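Local coordinates for protein quercetin 2,3-dioxygenase (Escherichia coli, PDB 1TQ5) that cleaves the flavonol quercetin with molecular oxygen in vitro, using a divalent metal ion and releasing carbon monoxide, though its physiological role is unknown, at residues H59-V73 with R111-G125. Sequence-based numbering, arbitrary orientation.
Sequences HKDMEILTYVLEGTV and RLHLYQIWIMPEENG. With CD (cadmium ion), chain B.
Trp118 meets three side chains of 59-73, and its atoms can be followed outward. Trp118 CB touches Met62 SE at 4.1 Å. The five-membered ring of Trp118 is covered on one face by Ile64 CD1, a CH-pi contact 3.3 Å from the ring centroid and only 6° off the normal; CG1 of Ile64 lies beside the backbone N (chi1 -50°), and a second bend of the chain turns the CD1 methyl over the indole. Trp118 NE1 donates weakly to a water that in turn donates to Gln116 OE1 and is itself a cadmium ligand. CE3 receives the methyl of selenomethionine Met62, whose selenium makes an oblique Met-aromatic contact. At the tip, Trp118 CH2 lies 3.3 Å from His59 CE1. The imidazole edge of His59 faces the six-membered ring of Trp118 in an offset edge-to-face pair, planes at 89°. His59 NE2 binds cadmium at 2.3 Å, together with His101, so the indole packs directly against a metal ligand.

Strands 63-70 and 112-119 run antiparallel, with paired amide-carbonyl bonds at Glu63-Ile119, Leu65-Ile117 and Tyr67-Tyr115. Farther along, His113 O accepts from both Leu69 N (2.8 Å) and Glu70 N (3.1 Å), the signature of a classic beta bulge. Leu69 CD1 sits over one face of the His113 ring, 3.8 Å from its centroid. Past the bulge, Arg111 NE donates to Glu70 OE2 at 2.9 Å, nearly in the guanidinium plane but from above the carboxylate plane, forming a salt bridge.

Neighbouring antiparallel strands of one sheet, packed against a metal-binding histidine ending strand 53-59 of another, are as expected for the N-terminal cupin domain of this bicupin pirin.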
ATOM      1  N   HIS A  59      -0.554  12.490  13.604  1.00 32.79           N
ATOM      2  CA  HIS A  59       0.214  12.334  12.376  1.00 33.40           C
ATOM      3  C   HIS A  59       0.409  13.708  11.774  1.00 35.03           C
ATOM      4  O   HIS A  59      -0.449  14.577  11.914  1.00 34.85           O
ATOM      5  CB  HIS A  59      -0.520  11.452  11.372  1.00 33.13           C
ATOM      6  CG  HIS A  59      -0.280   9.994  11.572  1.00 31.06           C
ATOM      7  ND1 HIS A  59       0.982   9.443  11.549  1.00 34.09           N
ATOM      8  CD2 HIS A  59      -1.134   8.975  11.819  1.00 30.42           C
ATOM      9  CE1 HIS A  59       0.896   8.146  11.777  1.00 35.13           C
ATOM     10  NE2 HIS A  59      -0.377   7.837  11.944  1.00 31.29           N
ATOM     11  N   LYS A  60       1.534  13.894  11.099  1.00 34.71           N
ATOM     12  CA  LYS A  60       1.849  15.169  10.481  1.00 37.54           C
ATOM     13  C   LYS A  60       2.540  14.894   9.150  1.00 37.26           C
ATOM     14  O   LYS A  60       3.296  13.935   9.028  1.00 38.43           O
ATOM     15  CB  LYS A  60       2.776  15.961  11.405  1.00 39.21           C
ATOM     16  CG  LYS A  60       2.886  17.442  11.100  1.00 44.14           C
ATOM     17  CD  LYS A  60       3.907  18.096  12.021  1.00 46.82           C
ATOM     18  CE  LYS A  60       3.830  19.611  11.967  1.00 50.72           C
ATOM     19  NZ  LYS A  60       2.566  20.125  12.572  1.00 54.15           N
ATOM     20  N   ASP A  61       2.262  15.734   8.158  1.00 37.57           N
ATOM     21  CA  ASP A  61       2.854  15.618   6.827  1.00 38.53           C
ATOM     22  C   ASP A  61       3.063  14.177   6.360  1.00 36.81           C
ATOM     23  O   ASP A  61       4.171  13.650   6.447  1.00 37.86           O
ATOM     24  CB  ASP A  61       4.200  16.350   6.783  1.00 38.28           C
ATOM     25  CG  ASP A  61       4.144  17.725   7.429  1.00 45.64           C
ATOM     26  OD1 ASP A  61       3.217  18.504   7.113  1.00 45.46           O
ATOM     27  OD2 ASP A  61       5.035  18.028   8.249  1.00 52.33           O
HETATM   28  N   MSE A  62       2.008  13.547   5.854  1.00 34.27           N
HETATM   29  CA  MSE A  62       2.107  12.171   5.373  1.00 32.21           C
HETATM   30  C   MSE A  62       0.769  11.703   4.810  1.00 29.98           C
HETATM   31  O   MSE A  62      -0.288  12.001   5.372  1.00 32.61           O
HETATM   32  CB  MSE A  62       2.541  11.240   6.518  1.00 31.95           C
HETATM   33  CG  MSE A  62       2.977   9.835   6.097  1.00 32.93           C
HETATM   34 SE   MSE A  62       4.582   9.728   5.245  1.00 29.89          SE
HETATM   35  CE  MSE A  62       5.704   9.817   6.624  1.00 38.65           C
ATOM     36  N   GLU A  63       0.821  10.993   3.688  1.00 28.73           N
ATOM     37  CA  GLU A  63      -0.381  10.458   3.055  1.00 29.44           C
ATOM     38  C   GLU A  63      -0.505   9.022   3.547  1.00 25.37           C
ATOM     39  O   GLU A  63       0.369   8.196   3.279  1.00 25.04           O
ATOM     40  CB  GLU A  63      -0.245  10.469   1.527  1.00 29.03           C
ATOM     41  CG  GLU A  63      -0.006  11.853   0.921  1.00 35.58           C
ATOM     42  CD  GLU A  63      -1.220  12.768   1.026  1.00 35.48           C
ATOM     43  OE1 GLU A  63      -2.153  12.627   0.208  1.00 36.09           O
ATOM     44  OE2 GLU A  63      -1.243  13.624   1.935  1.00 39.73           O
ATOM     45  N   ILE A  64      -1.576   8.732   4.276  1.00 24.95           N
ATOM     46  CA  ILE A  64      -1.791   7.392   4.812  1.00 25.49           C
ATOM     47  C   ILE A  64      -2.897   6.662   4.065  1.00 25.28           C
ATOM     48  O   ILE A  64      -4.065   7.045   4.129  1.00 22.82           O
ATOM     49  CB  ILE A  64      -2.170   7.437   6.304  1.00 26.39           C
ATOM     50  CG1 ILE A  64      -1.179   8.310   7.074  1.00 30.59           C
ATOM     51  CG2 ILE A  64      -2.177   6.024   6.873  1.00 30.26           C
ATOM     52  CD1 ILE A  64       0.247   7.820   7.020  1.00 32.59           C
ATOM     53  N   LEU A  65      -2.518   5.599   3.364  1.00 22.15           N
ATOM     54  CA  LEU A  65      -3.471   4.813   2.596  1.00 22.15           C
ATOM     55  C   LEU A  65      -3.716   3.447   3.225  1.00 20.75           C
ATOM     56  O   LEU A  65      -2.777   2.773   3.642  1.00 21.84           O
ATOM     57  CB  LEU A  65      -2.950   4.618   1.176  1.00 23.29           C
ATOM     58  CG  LEU A  65      -3.705   3.593   0.329  1.00 23.68           C
ATOM     59  CD1 LEU A  65      -5.029   4.179  -0.134  1.00 28.85           C
ATOM     60  CD2 LEU A  65      -2.849   3.202  -0.858  1.00 29.75           C
ATOM     61  N   THR A  66      -4.980   3.040   3.286  1.00 18.74           N
ATOM     62  CA  THR A  66      -5.338   1.738   3.840  1.00 20.89           C
ATOM     63  C   THR A  66      -6.049   0.878   2.788  1.00 19.67           C
ATOM     64  O   THR A  66      -6.930   1.361   2.081  1.00 19.13           O
ATOM     65  CB  THR A  66      -6.302   1.869   5.039  1.00 22.02           C
ATOM     66  OG1 THR A  66      -5.754   2.771   6.012  1.00 30.08           O
ATOM     67  CG2 THR A  66      -6.532   0.507   5.679  1.00 26.81           C
ATOM     68  N   TYR A  67      -5.649  -0.383   2.682  1.00 19.16           N
ATOM     69  CA  TYR A  67      -6.281  -1.323   1.764  1.00 18.02           C
ATOM     70  C   TYR A  67      -6.704  -2.537   2.588  1.00 18.64           C
ATOM     71  O   TYR A  67      -5.860  -3.259   3.118  1.00 17.12           O
ATOM     72  CB  TYR A  67      -5.314  -1.744   0.651  1.00 18.12           C
ATOM     73  CG  TYR A  67      -5.911  -2.727  -0.336  1.00 20.19           C
ATOM     74  CD1 TYR A  67      -7.262  -2.656  -0.691  1.00 20.34           C
ATOM     75  CD2 TYR A  67      -5.126  -3.713  -0.932  1.00 24.98           C
ATOM     76  CE1 TYR A  67      -7.816  -3.542  -1.614  1.00 23.17           C
ATOM     77  CE2 TYR A  67      -5.671  -4.605  -1.859  1.00 28.34           C
ATOM     78  CZ  TYR A  67      -7.019  -4.511  -2.194  1.00 27.21           C
ATOM     79  OH  TYR A  67      -7.567  -5.379  -3.109  1.00 30.63           O
ATOM     80  N   VAL A  68      -8.015  -2.735   2.715  1.00 16.87           N
ATOM     81  CA  VAL A  68      -8.557  -3.845   3.490  1.00 17.49           C
ATOM     82  C   VAL A  68      -8.662  -5.108   2.644  1.00 22.19           C
ATOM     83  O   VAL A  68      -9.311  -5.119   1.597  1.00 21.53           O
ATOM     84  CB  VAL A  68      -9.953  -3.504   4.052  1.00 18.88           C
ATOM     85  CG1 VAL A  68     -10.443  -4.632   4.947  1.00 18.73           C
ATOM     86  CG2 VAL A  68      -9.893  -2.186   4.830  1.00 22.27           C
ATOM     87  N   LEU A  69      -8.016  -6.168   3.117  1.00 23.91           N
ATOM     88  CA  LEU A  69      -7.994  -7.450   2.425  1.00 25.65           C
ATOM     89  C   LEU A  69      -9.050  -8.420   2.945  1.00 25.94           C
ATOM     90  O   LEU A  69      -9.630  -9.190   2.178  1.00 24.33           O
ATOM     91  CB  LEU A  69      -6.612  -8.083   2.578  1.00 26.39           C
ATOM     92  CG  LEU A  69      -5.436  -7.230   2.097  1.00 32.50           C
ATOM     93  CD1 LEU A  69      -4.122  -7.910   2.446  1.00 39.93           C
ATOM     94  CD2 LEU A  69      -5.546  -7.020   0.601  1.00 36.76           C
ATOM     95  N   GLU A  70      -9.294  -8.382   4.249  1.00 23.46           N
ATOM     96  CA  GLU A  70     -10.267  -9.273   4.867  1.00 25.82           C
ATOM     97  C   GLU A  70     -10.890  -8.605   6.090  1.00 25.09           C
ATOM     98  O   GLU A  70     -10.193  -7.960   6.877  1.00 19.56           O
ATOM     99  CB  GLU A  70      -9.576 -10.575   5.277  1.00 28.52           C
ATOM    100  CG  GLU A  70     -10.488 -11.610   5.923  1.00 36.51           C
ATOM    101  CD  GLU A  70      -9.705 -12.767   6.526  1.00 47.79           C
ATOM    102  OE1 GLU A  70      -8.880 -13.366   5.804  1.00 54.92           O
ATOM    103  OE2 GLU A  70      -9.914 -13.080   7.721  1.00 50.97           O
ATOM    104  N   GLY A  71     -12.202  -8.759   6.241  1.00 24.61           N
ATOM    105  CA  GLY A  71     -12.886  -8.164   7.372  1.00 24.66           C
ATOM    106  C   GLY A  71     -13.326  -6.727   7.140  1.00 25.44           C
ATOM    107  O   GLY A  71     -13.593  -6.308   6.009  1.00 24.65           O
ATOM    108  N   THR A  72     -13.401  -5.968   8.227  1.00 24.13           N
ATOM    109  CA  THR A  72     -13.820  -4.579   8.160  1.00 22.75           C
ATOM    110  C   THR A  72     -12.992  -3.731   9.118  1.00 20.53           C
ATOM    111  O   THR A  72     -12.556  -4.209  10.162  1.00 18.74           O
ATOM    112  CB  THR A  72     -15.311  -4.431   8.562  1.00 24.73           C
ATOM    113  OG1 THR A  72     -16.113  -5.347   7.804  1.00 31.25           O
ATOM    114  CG2 THR A  72     -15.801  -3.006   8.298  1.00 24.65           C
ATOM    115  N   VAL A  73     -12.767  -2.474   8.752  1.00 20.61           N
ATOM    116  CA  VAL A  73     -12.032  -1.558   9.607  1.00 22.10           C
ATOM    117  C   VAL A  73     -12.872  -0.303   9.806  1.00 24.87           C
ATOM    118  O   VAL A  73     -13.526   0.173   8.876  1.00 28.43           O
ATOM    119  CB  VAL A  73     -10.669  -1.160   9.005  1.00 21.69           C
ATOM    120  CG1 VAL A  73     -10.864  -0.398   7.705  1.00 25.90           C
ATOM    121  CG2 VAL A  73      -9.890  -0.319  10.014  1.00 21.96           C
ATOM    122  N   ARG A 111     -11.580 -11.455  12.395  1.00 26.76           N
ATOM    123  CA  ARG A 111     -10.332 -10.699  12.321  1.00 26.11           C
ATOM    124  C   ARG A 111     -10.292  -9.702  11.168  1.00 23.08           C
ATOM    125  O   ARG A 111     -11.115  -9.751  10.243  1.00 20.24           O
ATOM    126  CB  ARG A 111      -9.133 -11.644  12.192  1.00 27.69           C
ATOM    127  CG  ARG A 111      -9.025 -12.333  10.850  1.00 27.71           C
ATOM    128  CD  ARG A 111      -7.712 -13.106  10.721  1.00 26.65           C
ATOM    129  NE  ARG A 111      -7.594 -13.702   9.396  1.00 31.16           N
ATOM    130  CZ  ARG A 111      -6.488 -14.247   8.904  1.00 35.69           C
ATOM    131  NH1 ARG A 111      -6.500 -14.766   7.684  1.00 40.77           N
ATOM    132  NH2 ARG A 111      -5.374 -14.271   9.623  1.00 37.69           N
ATOM    133  N   LEU A 112      -9.328  -8.793  11.237  1.00 20.10           N
ATOM    134  CA  LEU A 112      -9.145  -7.782  10.210  1.00 19.06           C
ATOM    135  C   LEU A 112      -7.749  -7.916   9.610  1.00 17.61           C
ATOM    136  O   LEU A 112      -6.763  -8.031  10.330  1.00 17.62           O
ATOM    137  CB  LEU A 112      -9.329  -6.383  10.808  1.00 19.58           C
ATOM    138  CG  LEU A 112      -8.848  -5.166  10.006  1.00 19.62           C
ATOM    139  CD1 LEU A 112      -9.634  -5.018   8.716  1.00 20.66           C
ATOM    140  CD2 LEU A 112      -9.006  -3.918  10.872  1.00 18.40           C
ATOM    141  N   HIS A 113      -7.676  -7.918   8.286  1.00 18.79           N
ATOM    142  CA  HIS A 113      -6.398  -8.018   7.596  1.00 18.40           C
ATOM    143  C   HIS A 113      -6.287  -6.846   6.632  1.00 19.33           C
ATOM    144  O   HIS A 113      -7.117  -6.692   5.730  1.00 17.10           O
ATOM    145  CB  HIS A 113      -6.311  -9.337   6.833  1.00 18.15           C
ATOM    146  CG  HIS A 113      -4.980  -9.582   6.203  1.00 23.79           C
ATOM    147  ND1 HIS A 113      -4.735 -10.662   5.385  1.00 29.11           N
ATOM    148  CD2 HIS A 113      -3.817  -8.890   6.272  1.00 29.72           C
ATOM    149  CE1 HIS A 113      -3.479 -10.625   4.977  1.00 34.04           C
ATOM    150  NE2 HIS A 113      -2.901  -9.560   5.502  1.00 25.75           N
ATOM    151  N   LEU A 114      -5.270  -6.011   6.818  1.00 16.30           N
ATOM    152  CA  LEU A 114      -5.100  -4.859   5.948  1.00 19.60           C
ATOM    153  C   LEU A 114      -3.658  -4.445   5.695  1.00 19.38           C
ATOM    154  O   LEU A 114      -2.734  -4.868   6.393  1.00 20.03           O
ATOM    155  CB  LEU A 114      -5.859  -3.660   6.523  1.00 19.85           C
ATOM    156  CG  LEU A 114      -5.443  -3.159   7.914  1.00 25.61           C
ATOM    157  CD1 LEU A 114      -4.052  -2.567   7.865  1.00 25.37           C
ATOM    158  CD2 LEU A 114      -6.427  -2.113   8.393  1.00 28.81           C
ATOM    159  N   TYR A 115      -3.486  -3.622   4.665  1.00 18.29           N
ATOM    160  CA  TYR A 115      -2.191  -3.060   4.326  1.00 20.85           C
ATOM    161  C   TYR A 115      -2.271  -1.599   4.749  1.00 20.26           C
ATOM    162  O   TYR A 115      -3.249  -0.921   4.449  1.00 19.27           O
ATOM    163  CB  TYR A 115      -1.924  -3.106   2.819  1.00 20.15           C
ATOM    164  CG  TYR A 115      -1.190  -4.335   2.333  1.00 24.92           C
ATOM    165  CD1 TYR A 115      -1.852  -5.325   1.609  1.00 35.17           C
ATOM    166  CD2 TYR A 115       0.175  -4.496   2.574  1.00 31.00           C
ATOM    167  CE1 TYR A 115      -1.170  -6.448   1.132  1.00 35.38           C
ATOM    168  CE2 TYR A 115       0.866  -5.615   2.103  1.00 34.62           C
ATOM    169  CZ  TYR A 115       0.185  -6.587   1.381  1.00 31.11           C
ATOM    170  OH  TYR A 115       0.859  -7.690   0.900  1.00 30.01           O
ATOM    171  N   GLN A 116      -1.260  -1.129   5.466  1.00 20.80           N
ATOM    172  CA  GLN A 116      -1.202   0.270   5.885  1.00 22.30           C
ATOM    173  C   GLN A 116      -0.020   0.868   5.134  1.00 22.16           C
ATOM    174  O   GLN A 116       1.130   0.558   5.430  1.00 18.42           O
ATOM    175  CB  GLN A 116      -0.982   0.382   7.394  1.00 25.31           C
ATOM    176  CG  GLN A 116      -2.258   0.299   8.208  1.00 33.48           C
ATOM    177  CD  GLN A 116      -3.169   1.495   7.991  1.00 40.15           C
ATOM    178  OE1 GLN A 116      -2.838   2.623   8.361  1.00 49.57           O
ATOM    179  NE2 GLN A 116      -4.320   1.252   7.386  1.00 41.20           N
ATOM    180  N   ILE A 117      -0.320   1.720   4.161  1.00 21.51           N
ATOM    181  CA  ILE A 117       0.693   2.344   3.313  1.00 23.18           C
ATOM    182  C   ILE A 117       0.922   3.829   3.618  1.00 23.18           C
ATOM    183  O   ILE A 117      -0.033   4.591   3.734  1.00 22.58           O
ATOM    184  CB  ILE A 117       0.278   2.225   1.831  1.00 23.03           C
ATOM    185  CG1 ILE A 117      -0.112   0.774   1.511  1.00 29.35           C
ATOM    186  CG2 ILE A 117       1.398   2.714   0.931  1.00 27.53           C
ATOM    187  CD1 ILE A 117       0.982  -0.231   1.766  1.00 32.59           C
ATOM    188  N   TRP A 118       2.185   4.236   3.732  1.00 19.62           N
ATOM    189  CA  TRP A 118       2.520   5.638   3.992  1.00 21.71           C
ATOM    190  C   TRP A 118       3.287   6.214   2.812  1.00 24.82           C
ATOM    191  O   TRP A 118       4.293   5.651   2.375  1.00 24.77           O
ATOM    192  CB  TRP A 118       3.386   5.790   5.245  1.00 19.11           C
ATOM    193  CG  TRP A 118       2.692   5.516   6.551  1.00 21.74           C
ATOM    194  CD1 TRP A 118       1.593   4.726   6.756  1.00 27.43           C
ATOM    195  CD2 TRP A 118       3.119   5.950   7.847  1.00 27.33           C
ATOM    196  NE1 TRP A 118       1.317   4.637   8.099  1.00 34.39           N
ATOM    197  CE2 TRP A 118       2.238   5.378   8.791  1.00 32.17           C
ATOM    198  CE3 TRP A 118       4.166   6.762   8.302  1.00 30.24           C
ATOM    199  CZ2 TRP A 118       2.372   5.592  10.168  1.00 37.82           C
ATOM    200  CZ3 TRP A 118       4.301   6.973   9.670  1.00 38.55           C
ATOM    201  CH2 TRP A 118       3.408   6.389  10.587  1.00 39.90           C
ATOM    202  N   ILE A 119       2.809   7.343   2.303  1.00 24.62           N
ATOM    203  CA  ILE A 119       3.450   7.999   1.176  1.00 25.36           C
ATOM    204  C   ILE A 119       3.822   9.431   1.544  1.00 27.49           C
ATOM    205  O   ILE A 119       2.972  10.213   1.967  1.00 24.88           O
ATOM    206  CB  ILE A 119       2.518   7.998  -0.046  1.00 24.93           C
ATOM    207  CG1 ILE A 119       2.311   6.556  -0.515  1.00 25.92           C
ATOM    208  CG2 ILE A 119       3.110   8.854  -1.177  1.00 26.65           C
ATOM    209  CD1 ILE A 119       1.247   6.404  -1.570  1.00 32.59           C
HETATM  210  N   MSE A 120       5.098   9.767   1.403  1.00 29.38           N
HETATM  211  CA  MSE A 120       5.546  11.116   1.721  1.00 31.80           C
HETATM  212  C   MSE A 120       4.945  12.115   0.744  1.00 29.80           C
HETATM  213  O   MSE A 120       5.059  11.954  -0.464  1.00 27.57           O
HETATM  214  CB  MSE A 120       7.070  11.218   1.652  1.00 33.50           C
HETATM  215  CG  MSE A 120       7.564  12.647   1.789  1.00 41.86           C
HETATM  216 SE   MSE A 120       9.343  12.825   1.655  1.00 57.90          SE
HETATM  217  CE  MSE A 120       9.784  13.014   3.396  1.00 55.97           C
ATOM    218  N   PRO A 121       4.289  13.163   1.258  1.00 30.41           N
ATOM    219  CA  PRO A 121       3.701  14.150   0.353  1.00 34.26           C
ATOM    220  C   PRO A 121       4.803  15.054  -0.191  1.00 36.36           C
ATOM    221  O   PRO A 121       5.704  15.450   0.549  1.00 34.23           O
ATOM    222  CB  PRO A 121       2.723  14.892   1.255  1.00 33.46           C
ATOM    223  CG  PRO A 121       3.440  14.894   2.577  1.00 31.46           C
ATOM    224  CD  PRO A 121       3.980  13.478   2.665  1.00 31.82           C
ATOM    225  N   GLU A 122       4.749  15.367  -1.480  1.00 41.39           N
ATOM    226  CA  GLU A 122       5.769  16.225  -2.068  1.00 46.85           C
ATOM    227  C   GLU A 122       5.582  17.646  -1.560  1.00 50.24           C
ATOM    228  O   GLU A 122       6.504  18.462  -1.605  1.00 51.50           O
ATOM    229  CB  GLU A 122       5.702  16.178  -3.597  1.00 47.92           C
ATOM    230  CG  GLU A 122       4.389  16.620  -4.211  1.00 52.10           C
ATOM    231  CD  GLU A 122       4.371  16.419  -5.718  1.00 56.14           C
ATOM    232  OE1 GLU A 122       5.294  16.921  -6.396  1.00 56.48           O
ATOM    233  OE2 GLU A 122       3.438  15.762  -6.225  1.00 57.90           O
ATOM    234  N   GLU A 123       4.377  17.926  -1.068  1.00 53.15           N
ATOM    235  CA  GLU A 123       4.040  19.230  -0.510  1.00 54.32           C
ATOM    236  C   GLU A 123       3.757  19.058   0.980  1.00 54.60           C
ATOM    237  O   GLU A 123       2.947  18.215   1.370  1.00 55.38           O
ATOM    238  CB  GLU A 123       2.810  19.822  -1.220  1.00 54.88           C
ATOM    239  CG  GLU A 123       1.651  18.844  -1.431  1.00 55.64           C
ATOM    240  CD  GLU A 123       0.424  19.506  -2.053  1.00 54.84           C
ATOM    241  OE1 GLU A 123      -0.504  18.784  -2.480  1.00 42.80           O
ATOM    242  OE2 GLU A 123       0.383  20.751  -2.109  1.00 64.25           O
ATOM    243  N   ASN A 124       4.435  19.844   1.811  1.00 54.31           N
ATOM    244  CA  ASN A 124       4.249  19.759   3.254  1.00 54.10           C
ATOM    245  C   ASN A 124       3.334  20.856   3.784  1.00 52.99           C
ATOM    246  O   ASN A 124       3.163  21.898   3.152  1.00 49.08           O
ATOM    247  CB  ASN A 124       5.598  19.844   3.973  1.00 54.92           C
ATOM    248  CG  ASN A 124       6.547  18.736   3.568  1.00 58.55           C
ATOM    249  OD1 ASN A 124       6.231  17.552   3.693  1.00 61.95           O
ATOM    250  ND2 ASN A 124       7.722  19.116   3.077  1.00 60.79           N
ATOM    251  N   GLY A 125       2.750  20.607   4.953  1.00 51.75           N
ATOM    252  CA  GLY A 125       1.865  21.579   5.567  1.00 52.87           C
ATOM    253  C   GLY A 125       0.559  21.808   4.832  1.00 52.06           C
ATOM    254  O   GLY A 125       0.002  22.905   4.884  1.00 52.23           O
TER
HETATM  255 CD    CD B1000      -1.591   5.952  12.397  1.00 38.71          CD
HETATM  256  O   HOH W   1       0.050  16.480   1.301  1.00 87.62           O
HETATM  257  O   HOH W   2      -6.024 -12.633   3.922  1.00 38.34           O
HETATM  258  O   HOH W   3     -13.238  -7.466  10.608  1.00 29.66           O
HETATM  259  O   HOH W   4      -1.281   4.457  10.383  1.00 21.64           O
HETATM  260  O   HOH W   5       0.829   5.049  13.071  1.00 30.95           O